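Local coordinates for protein escJ (Escherichia coli, PDB 1YJ7) that probably helps build the ring-shaped membrane platform on which the type III secretion system assembles, as a lipoprotein of the YscJ family, at residues Glu96-Lys101 and Lys144-Asn149; Pro138-Ile143 and Ile159-Lys164; Asn24-Ser29 and Ile51-Asn56; Gln18-Ser23 and Asn57-Lys62. The protein carries 3 engineered substitutions. One frame throughout, in Å; residues are numbered along the deposited sequence.

The four contacts fall into two groups at opposite sides of the chain's centre, each with its own three-stranded sheet. Contacts 1 and 2 share helix 140-150, their centres 10 Å apart, and L99 CD2 meets I143 CG2 at 4.0 Å where they join. Contacts 3 and 4 are closer still, 7 Å between centres, and I53 CG2 lies 3.7 Å from L20 CG. Between the groups, centres stand 28 to 36 Å apart without touching. Contact 4 also ends at a phosphate, probably from the crystallisation liquor, held by K62 and by K101 of the third subunit, the equivalent of a residue in segment 96-101 of contact 1.

Contact 1 (Glu96-Lys101 and Lys144-Asn149); sequences ERLLSK and KNLVKN
L98 and L99, near the end of helix 80-99, meet L146 and V147 of helix 140-150 where two helices lie side by side in an alpha-beta-beta-alpha-beta domain, the order expected of the ring-building motif in this family. The contact between the segments is apolar throughout. CD2 of L98 comes obliquely against CD1 of L146 at 4.0 Å. With CG anti to the backbone N (chi1 179°), L98 extends its CD2 to L146, and both these leucines are exposed. The end of L99 bends closer to helix 140-150: its CD2 takes a looser hold on L146 CD1 at 4.3 Å, while the L99 and V147 side chains cross at about a right angle, CD1 4.1 Å from CG2. L99 and V147 are buried because both also rest on the sheet, L99 on C108 and V126, V147 on A124 and V126.

E96 OE1 accepts from V110 N and so ties helix 80-99 to strand 105-113. The carbonyl oxygen of E96 is gripped twice by S100, through its backbone N at 2.9 Å and through OG at 2.6 Å, from opposite faces of the carbonyl plane; OG stands 36° out of that plane.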
# COMPACT_ATOMS: atom_id res chain seq x y z
N GLU D 96 4.90 27.79 -18.59
CA GLU D 96 5.82 26.73 -19.02
C GLU D 96 6.16 26.89 -20.51
O GLU D 96 7.32 26.78 -20.89
CB GLU D 96 5.25 25.34 -18.73
CG GLU D 96 5.16 24.98 -17.25
CD GLU D 96 4.55 23.62 -16.98
OE1 GLU D 96 4.23 23.32 -15.80
OE2 GLU D 96 4.39 22.81 -17.93
N ARG D 97 5.15 27.17 -21.32
CA ARG D 97 5.33 27.31 -22.76
C ARG D 97 6.29 28.44 -23.06
O ARG D 97 7.18 28.30 -23.90
CB ARG D 97 3.99 27.54 -23.45
CG ARG D 97 4.13 27.74 -24.97
CD ARG D 97 2.89 28.21 -25.62
NE ARG D 97 2.03 27.08 -25.90
CZ ARG D 97 0.84 26.90 -25.41
NH1 ARG D 97 0.32 27.79 -24.58
NH2 ARG D 97 0.15 25.81 -25.77
N LEU D 98 6.11 29.56 -22.37
CA LEU D 98 6.94 30.76 -22.54
C LEU D 98 8.37 30.50 -22.07
O LEU D 98 9.34 30.73 -22.81
CB LEU D 98 6.30 31.96 -21.81
CG LEU D 98 7.00 33.33 -21.82
CD1 LEU D 98 6.00 34.49 -21.58
CD2 LEU D 98 8.13 33.41 -20.80
N LEU D 99 8.53 29.98 -20.86
CA LEU D 99 9.87 29.74 -20.32
C LEU D 99 10.63 28.70 -21.15
O LEU D 99 11.85 28.75 -21.23
CB LEU D 99 9.82 29.29 -18.86
CG LEU D 99 9.31 30.33 -17.87
CD1 LEU D 99 9.19 29.71 -16.49
CD2 LEU D 99 10.20 31.53 -17.85
N SER D 100 9.91 27.79 -21.78
CA SER D 100 10.55 26.73 -22.54
C SER D 100 11.14 27.23 -23.87
O SER D 100 11.84 26.48 -24.55
CB SER D 100 9.58 25.59 -22.79
OG SER D 100 9.16 25.03 -21.56
N LYS D 101 10.87 28.48 -24.22
CA LYS D 101 11.53 29.11 -25.38
C LYS D 101 12.88 29.74 -25.05
O LYS D 101 13.63 30.14 -25.94
CB LYS D 101 10.60 30.16 -26.02
CG LYS D 101 9.33 29.56 -26.59
CD LYS D 101 8.51 30.61 -27.30
CE LYS D 101 7.15 30.09 -27.71
NZ LYS D 101 6.46 31.11 -28.56
N LYS D 144 12.13 35.03 -12.91
CA LYS D 144 11.24 35.43 -11.84
C LYS D 144 10.38 36.61 -12.27
O LYS D 144 9.20 36.63 -11.99
CB LYS D 144 12.04 35.80 -10.60
CG LYS D 144 12.58 34.63 -9.88
CD LYS D 144 13.00 35.03 -8.46
CE LYS D 144 13.51 33.82 -7.71
NZ LYS D 144 14.28 34.24 -6.49
N ASN D 145 10.97 37.56 -12.99
CA ASN D 145 10.22 38.72 -13.44
C ASN D 145 9.15 38.34 -14.48
O ASN D 145 8.03 38.87 -14.43
CB ASN D 145 11.16 39.80 -14.00
CG ASN D 145 11.84 40.62 -12.91
OD1 ASN D 145 11.26 40.85 -11.84
ND2 ASN D 145 13.06 41.07 -13.18
N LEU D 146 9.46 37.42 -15.39
CA LEU D 146 8.46 36.90 -16.33
C LEU D 146 7.28 36.20 -15.63
O LEU D 146 6.13 36.46 -15.93
CB LEU D 146 9.11 35.97 -17.35
CG LEU D 146 10.12 36.62 -18.31
CD1 LEU D 146 10.97 35.58 -18.99
CD2 LEU D 146 9.40 37.47 -19.35
N VAL D 147 7.58 35.35 -14.65
CA VAL D 147 6.55 34.67 -13.89
C VAL D 147 5.72 35.68 -13.09
O VAL D 147 4.51 35.62 -13.11
CB VAL D 147 7.17 33.60 -12.96
CG1 VAL D 147 6.11 32.99 -12.07
CG2 VAL D 147 7.84 32.51 -13.81
N LYS D 148 6.39 36.62 -12.44
CA LYS D 148 5.72 37.64 -11.63
C LYS D 148 4.66 38.36 -12.44
O LYS D 148 3.53 38.49 -11.99
CB LYS D 148 6.75 38.64 -11.13
CG LYS D 148 6.17 39.76 -10.25
CD LYS D 148 7.11 40.92 -10.15
CE LYS D 148 6.55 42.00 -9.21
NZ LYS D 148 5.38 42.68 -9.82
N ASN D 149 5.02 38.80 -13.64
CA ASN D 149 4.13 39.64 -14.43
C ASN D 149 3.14 38.86 -15.28
O ASN D 149 2.29 39.47 -15.94
CB ASN D 149 4.95 40.65 -15.22
CG ASN D 149 5.48 41.77 -14.33
OD1 ASN D 149 4.73 42.36 -13.58
ND2 ASN D 149 6.76 42.00 -14.37

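Contact 2 (Pro138-Ile143 and Ile159-Lys164); sequences PSVIQI and ISVVIK
V140 and V161 both carry CG1 anti to the backbone N (chi1 170° and 177°), and this lays CG1 of V140 beside V161 as the two side chains pass each other in opposite directions. CG1 of V140 lies 4.2 Å from both CB and CG1 of V161, settling alongside the valine and not merely against one methyl. The other branch of V161, CG2, is taken up by I143, whose CG2 approaches obliquely to 4.2 Å. V161 is thus held between residues one helical turn apart, V140 and I143. In I163, CG1 sits between the backbone N and the carbonyl carbon (chi1 61°); in the conformer given, CD1 comes 4.1 Å from V140 CG2, a detail that remains tentative because the side chain has a second conformer.

No hydrogen bond crosses between the segments, where only branched aliphatic groups meet. Glycerol, probably from the crystallisation liquor, bonds to V161 N, and a glycerol also lies about 4 Å from the V140 side chain. The contact belongs to a beta-alpha-beta unit in which strand 123-130 leads through helix 140-150 to the parallel strand 159-165. S160 and V162 pair by backbone bonds with strand 123-130, V161 also packs on V126 and K144, and on the face away from the helix V162 meets L146 of the second subunit.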
# COMPACT_ATOMS: atom_id res chain seq x y z
N PRO D 138 22.41 33.12 -14.45
CA PRO D 138 22.23 34.55 -14.79
C PRO D 138 20.82 34.94 -15.25
O PRO D 138 20.48 36.13 -15.22
CB PRO D 138 23.25 34.78 -15.91
CG PRO D 138 24.23 33.69 -15.75
CD PRO D 138 23.43 32.50 -15.31
N SER D 139 20.03 33.96 -15.69
CA SER D 139 18.66 34.19 -16.13
C SER D 139 17.60 34.06 -15.02
O SER D 139 16.43 34.32 -15.27
CB SER D 139 18.32 33.25 -17.28
OG SER D 139 19.20 33.50 -18.36
N VAL D 140 17.98 33.72 -13.80
CA VAL D 140 16.98 33.52 -12.75
C VAL D 140 16.18 34.79 -12.45
O VAL D 140 14.98 34.72 -12.32
CB VAL D 140 17.62 32.94 -11.47
CG1 VAL D 140 16.65 32.96 -10.29
CG2 VAL D 140 18.05 31.56 -11.74
N ILE D 141 16.85 35.94 -12.38
CA ILE D 141 16.14 37.19 -12.15
C ILE D 141 15.13 37.49 -13.28
O ILE D 141 14.01 37.91 -13.01
CB ILE D 141 17.21 38.20 -11.98
CG1 ILE D 141 17.68 38.17 -10.52
CG2 ILE D 141 16.69 39.61 -12.35
CD1 ILE D 141 18.83 39.07 -10.25
N GLN D 142 15.49 37.18 -14.53
CA GLN D 142 14.59 37.34 -15.66
C GLN D 142 13.41 36.39 -15.59
O GLN D 142 12.27 36.78 -15.80
CB GLN D 142 15.34 37.12 -16.97
CG GLN D 142 16.28 38.27 -17.30
CD GLN D 142 17.26 37.95 -18.41
OE1 GLN D 142 17.56 38.81 -19.27
NE2 GLN D 142 17.79 36.74 -18.40
N ILE D 143 13.69 35.13 -15.29
CA ILE D 143 12.63 34.15 -15.12
C ILE D 143 11.63 34.57 -14.06
O ILE D 143 10.43 34.50 -14.26
CB ILE D 143 13.24 32.76 -14.82
CG1 ILE D 143 13.95 32.22 -16.07
CG2 ILE D 143 12.17 31.80 -14.32
CD1 ILE D 143 14.91 31.10 -15.80
N ILE D 159 8.14 33.73 -5.18
CA ILE D 159 8.42 32.85 -6.32
C ILE D 159 9.71 32.09 -6.03
O ILE D 159 10.75 32.69 -5.79
CB ILE D 159 8.56 33.66 -7.64
CG1 ILE D 159 7.31 34.48 -7.91
CG2 ILE D 159 8.83 32.70 -8.82
CD1 ILE D 159 7.49 35.53 -9.00
N SER D 160 9.63 30.76 -6.04
CA SER D 160 10.79 29.93 -5.85
C SER D 160 11.21 29.46 -7.23
O SER D 160 10.38 28.87 -7.94
CB SER D 160 10.46 28.75 -4.94
OG SER D 160 11.65 28.15 -4.48
N VAL D 161 12.45 29.72 -7.63
CA VAL D 161 13.01 29.18 -8.87
C VAL D 161 14.16 28.25 -8.53
O VAL D 161 15.11 28.62 -7.82
CB VAL D 161 13.48 30.31 -9.83
CG1 VAL D 161 14.12 29.72 -11.11
CG2 VAL D 161 12.31 31.20 -10.17
N VAL D 162 14.07 27.02 -9.02
CA VAL D 162 15.15 26.06 -8.86
C VAL D 162 15.58 25.65 -10.26
O VAL D 162 14.74 25.33 -11.09
CB VAL D 162 14.69 24.86 -8.06
CG1 VAL D 162 15.75 23.77 -8.03
CG2 VAL D 162 14.32 25.31 -6.59
N ILE D 163 16.88 25.69 -10.50
CA ILE D 163 17.45 25.29 -11.80
C ILE D 163 18.38 24.10 -11.62
O ILE D 163 19.21 24.07 -10.73
CB ILE D 163 18.10 26.49 -12.54
CG1 ILE D 163 19.26 27.10 -11.75
CG2 ILE D 163 17.05 27.58 -12.85
CD1 ILE D 163 20.08 28.10 -12.56
N LYS D 164 18.22 23.08 -12.47
CA LYS D 164 19.06 21.90 -12.45
C LYS D 164 19.48 21.52 -13.87
O LYS D 164 18.71 21.67 -14.80
CB LYS D 164 18.32 20.71 -11.84
CG LYS D 164 17.89 20.87 -10.39
CD LYS D 164 19.08 20.82 -9.44
CE LYS D 164 18.75 21.49 -8.12
NZ LYS D 164 19.74 21.18 -7.04

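Contact 3 (Asn24-Ser29 and Ile51-Asn56); sequences NDVNVS and ITILNN
N24, which packs against I53, sends its ND2 to the backbone oxygen of L20, an acceptor that also takes a bond from S23 OG; two side chains therefore grip one carbonyl near the end of helix 11-23. The bond to L20 fixes the rotation of the N24 amide. I53 comes to this side chain from the opposite direction, and CB and CG of N24 take its closest approach: I53 CD1 lies 3.7 Å from N24 CB and 3.9 Å from N24 CG, while the other branch, CG2, is 4.0 Å from N24 ND2. With CG1 anti to the carbonyl carbon (chi1 -70°) and an extended chi2 of 162°, I53 stretches far enough for the same CD1 to reach V26 CG2 at 4.0 Å, the two side chains sliding past one another.

Segment 24-29 can turn back in this way because a Schellman motif ends helix 11-23. D25, with positive phi, is its C-prime residue; D25 N bonds to L22 O, and V26 N probably to L21 O. R49 of helix 47-56 also bonds to D25 O, which probably steadies the turn. The chemistry is divided accordingly: hydrogen bonds set the shape of the turn, whereas none joins the two segments, whose contact is probably held by van der Waals packing and burial of apolar surface, one isoleucine methyl touching CB and CG of an asparagine and a buried valine.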
# COMPACT_ATOMS: atom_id res chain seq x y z
N ASN D 24 25.99 2.56 -21.22
CA ASN D 24 26.52 1.76 -20.11
C ASN D 24 26.96 0.38 -20.56
O ASN D 24 27.13 -0.53 -19.73
CB ASN D 24 25.45 1.63 -19.02
CG ASN D 24 25.33 2.87 -18.19
OD1 ASN D 24 26.10 3.07 -17.26
ND2 ASN D 24 24.39 3.74 -18.54
N ASP D 25 27.11 0.20 -21.86
CA ASP D 25 27.61 -1.06 -22.42
C ASP D 25 26.70 -2.25 -22.12
O ASP D 25 27.15 -3.38 -21.93
CB ASP D 25 29.06 -1.25 -21.95
CG ASP D 25 29.90 -0.01 -22.24
OD1 ASP D 25 29.83 0.47 -23.40
OD2 ASP D 25 30.62 0.59 -21.40
N VAL D 26 25.39 -1.98 -22.08
CA VAL D 26 24.38 -3.02 -22.01
C VAL D 26 23.89 -3.29 -23.42
O VAL D 26 23.48 -2.37 -24.11
CB VAL D 26 23.19 -2.60 -21.13
CG1 VAL D 26 22.04 -3.63 -21.22
CG2 VAL D 26 23.63 -2.39 -19.72
N ASN D 27 23.88 -4.56 -23.81
CA ASN D 27 23.41 -4.99 -25.13
C ASN D 27 21.88 -4.96 -25.15
O ASN D 27 21.21 -5.86 -24.64
CB ASN D 27 24.00 -6.39 -25.45
CG ASN D 27 23.19 -7.19 -26.48
OD1 ASN D 27 22.47 -6.63 -27.32
ND2 ASN D 27 23.33 -8.51 -26.43
N VAL D 28 21.32 -3.93 -25.76
CA VAL D 28 19.87 -3.80 -25.86
C VAL D 28 19.43 -3.84 -27.33
O VAL D 28 20.10 -3.35 -28.22
CB VAL D 28 19.34 -2.54 -25.09
CG1 VAL D 28 20.19 -1.33 -25.34
CG2 VAL D 28 17.87 -2.24 -25.43
N SER D 29 18.30 -4.48 -27.55
CA SER D 29 17.70 -4.55 -28.87
C SER D 29 16.29 -3.97 -28.82
O SER D 29 15.59 -4.08 -27.82
CB SER D 29 17.69 -5.99 -29.38
OG SER D 29 16.94 -6.81 -28.53
N ILE D 51 17.91 -3.32 -15.37
CA ILE D 51 16.86 -2.86 -14.49
C ILE D 51 17.39 -1.89 -13.43
O ILE D 51 16.70 -0.91 -13.08
CB ILE D 51 16.14 -4.10 -13.87
CG1 ILE D 51 15.41 -4.87 -14.97
CG2 ILE D 51 15.16 -3.67 -12.78
CD1 ILE D 51 14.41 -4.07 -15.78
N THR D 52 18.60 -2.12 -12.93
CA THR D 52 19.21 -1.22 -11.94
C THR D 52 19.41 0.17 -12.57
O THR D 52 19.03 1.18 -11.99
CB THR D 52 20.54 -1.77 -11.43
OG1 THR D 52 20.32 -3.03 -10.75
CG2 THR D 52 21.16 -0.84 -10.35
N ILE D 53 19.98 0.19 -13.76
CA ILE D 53 20.23 1.44 -14.48
C ILE D 53 18.93 2.15 -14.78
O ILE D 53 18.81 3.36 -14.54
CB ILE D 53 21.03 1.17 -15.81
CG1 ILE D 53 22.46 0.75 -15.48
CG2 ILE D 53 21.05 2.44 -16.70
CD1 ILE D 53 23.18 0.06 -16.62
N LEU D 54 17.92 1.43 -15.26
CA LEU D 54 16.64 2.08 -15.55
C LEU D 54 15.98 2.59 -14.27
O LEU D 54 15.49 3.72 -14.23
CB LEU D 54 15.71 1.16 -16.29
CG LEU D 54 16.20 0.76 -17.68
CD1 LEU D 54 15.22 -0.25 -18.27
CD2 LEU D 54 16.38 1.96 -18.59
N ASN D 55 16.00 1.77 -13.24
CA ASN D 55 15.42 2.18 -11.95
C ASN D 55 16.08 3.44 -11.38
O ASN D 55 15.38 4.38 -10.98
CB ASN D 55 15.24 0.97 -11.02
CG ASN D 55 13.96 0.17 -11.38
OD1 ASN D 55 13.93 -0.55 -12.38
ND2 ASN D 55 12.89 0.36 -10.60
N ASN D 56 17.41 3.46 -11.41
CA ASN D 56 18.19 4.56 -10.83
C ASN D 56 17.95 5.86 -11.60
O ASN D 56 18.14 6.94 -11.07
CB ASN D 56 19.67 4.23 -10.80
CG ASN D 56 20.03 3.18 -9.74
OD1 ASN D 56 19.18 2.69 -9.01
ND2 ASN D 56 21.31 2.85 -9.67

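Contact 4 (Gln18-Ser23 and Asn57-Lys62); sequences QALLLS and NGFPKK. With PO4 (phosphate ion), chain H.
L20, on helix 11-23, rests against N57 and F59, which flank G58 in the Schellman motif closing helix 47-56. G58, with phi 76°, is the C-prime residue; its N bonds to N55 O and F59 N to L54 O. L20 carries CG anti to its backbone N (chi1 170°), which brings CD2 to N57 and F59. The L20 and N57 side chains meet at a slant, CD2 3.7 Å from CB and 3.8 Å from CG, and the same methyl lies 3.9 Å from F59 CD1, oblique to the ring. The N57 amide nitrogen, ND2, is occupied by the I53 backbone oxygen, which keeps the N57 side chain folded over its own helix end.

K61 lays its CE over one face of the F59 ring, offset toward the rim, and its NZ makes a weak 3.1 Å bond to N57 O; the ring also packs on M17 and L54. A cis peptide precedes P60. At K62 the side chain, bent at chi3 (-75°), gives NZ to a phosphate that K101 of the third subunit also holds: NZ of K62 is 3.0 Å from phosphate O2, and its bond to O1, at 3.5 Å, is weak.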
# COMPACT_ATOMS: atom_id res chain seq x y z
N GLN D 18 17.02 3.22 -24.42
CA GLN D 18 17.97 2.50 -25.24
C GLN D 18 19.32 3.20 -25.22
O GLN D 18 20.34 2.56 -24.97
CB GLN D 18 17.43 2.40 -26.68
CG GLN D 18 18.35 1.69 -27.65
CD GLN D 18 17.84 1.70 -29.08
OE1 GLN D 18 18.48 1.13 -29.99
NE2 GLN D 18 16.74 2.36 -29.29
N ALA D 19 19.35 4.51 -25.46
CA ALA D 19 20.59 5.27 -25.40
C ALA D 19 21.28 5.17 -24.04
O ALA D 19 22.50 5.02 -23.94
CB ALA D 19 20.35 6.74 -25.78
N LEU D 20 20.49 5.25 -22.97
CA LEU D 20 21.03 5.16 -21.63
C LEU D 20 21.72 3.80 -21.43
O LEU D 20 22.84 3.73 -20.91
CB LEU D 20 19.92 5.37 -20.59
CG LEU D 20 20.24 5.08 -19.13
CD1 LEU D 20 21.37 6.00 -18.62
CD2 LEU D 20 18.98 5.27 -18.33
N LEU D 21 21.05 2.73 -21.85
CA LEU D 21 21.58 1.38 -21.68
C LEU D 21 22.83 1.16 -22.54
O LEU D 21 23.83 0.64 -22.06
CB LEU D 21 20.52 0.32 -21.96
CG LEU D 21 19.40 0.27 -20.91
CD1 LEU D 21 18.32 -0.65 -21.36
CD2 LEU D 21 19.93 -0.15 -19.55
N LEU D 22 22.77 1.61 -23.79
CA LEU D 22 23.92 1.46 -24.71
C LEU D 22 25.14 2.21 -24.20
O LEU D 22 26.28 1.72 -24.33
CB LEU D 22 23.55 1.93 -26.11
CG LEU D 22 22.63 1.04 -26.91
CD1 LEU D 22 22.23 1.73 -28.20
CD2 LEU D 22 23.26 -0.32 -27.21
N SER D 23 24.92 3.36 -23.56
CA SER D 23 26.02 4.16 -23.05
C SER D 23 26.69 3.52 -21.83
O SER D 23 27.80 3.89 -21.46
CB SER D 23 25.56 5.58 -22.74
OG SER D 23 24.78 5.61 -21.56
N ASN D 57 17.53 5.74 -12.85
CA ASN D 57 17.29 6.91 -13.71
C ASN D 57 15.82 7.25 -13.90
O ASN D 57 15.48 8.12 -14.71
CB ASN D 57 17.99 6.70 -15.05
CG ASN D 57 19.47 6.88 -14.94
OD1 ASN D 57 19.96 8.02 -14.99
ND2 ASN D 57 20.21 5.79 -14.72
N GLY D 58 14.96 6.55 -13.16
CA GLY D 58 13.55 6.84 -13.12
C GLY D 58 12.75 6.41 -14.32
O GLY D 58 11.71 7.02 -14.61
N PHE D 59 13.23 5.36 -15.01
CA PHE D 59 12.53 4.80 -16.17
C PHE D 59 11.86 3.45 -15.86
O PHE D 59 12.45 2.64 -15.13
CB PHE D 59 13.54 4.54 -17.28
CG PHE D 59 14.00 5.78 -17.99
CD1 PHE D 59 15.27 6.27 -17.78
CD2 PHE D 59 13.17 6.44 -18.89
CE1 PHE D 59 15.72 7.40 -18.44
CE2 PHE D 59 13.62 7.57 -19.54
CZ PHE D 59 14.89 8.04 -19.33
N PRO D 60 10.68 3.20 -16.43
CA PRO D 60 9.94 4.16 -17.25
C PRO D 60 9.29 5.27 -16.42
O PRO D 60 8.98 5.09 -15.25
CB PRO D 60 8.85 3.29 -17.91
CG PRO D 60 8.62 2.22 -16.94
CD PRO D 60 9.96 1.92 -16.32
N LYS D 61 9.07 6.42 -17.05
CA LYS D 61 8.60 7.60 -16.34
C LYS D 61 7.16 7.39 -15.92
O LYS D 61 6.34 6.90 -16.68
CB LYS D 61 8.71 8.84 -17.22
CG LYS D 61 10.13 9.17 -17.65
CD LYS D 61 10.92 9.82 -16.55
CE LYS D 61 12.33 10.15 -17.02
NZ LYS D 61 13.31 9.97 -15.92
N LYS D 62 6.87 7.73 -14.67
CA LYS D 62 5.52 7.53 -14.20
C LYS D 62 4.63 8.67 -14.65
O LYS D 62 5.10 9.77 -14.95
CB LYS D 62 5.47 7.24 -12.69
CG LYS D 62 5.85 8.34 -11.76
CD LYS D 62 5.79 7.83 -10.31
CE LYS D 62 4.36 7.71 -9.79
NZ LYS D 62 4.30 7.37 -8.33
P PO4 H . 1.18 8.27 -6.30
O1 PO4 H . 1.31 9.00 -7.63
O2 PO4 H . 2.32 7.30 -6.10
O3 PO4 H . -0.12 7.49 -6.34
O4 PO4 H . 1.13 9.31 -5.21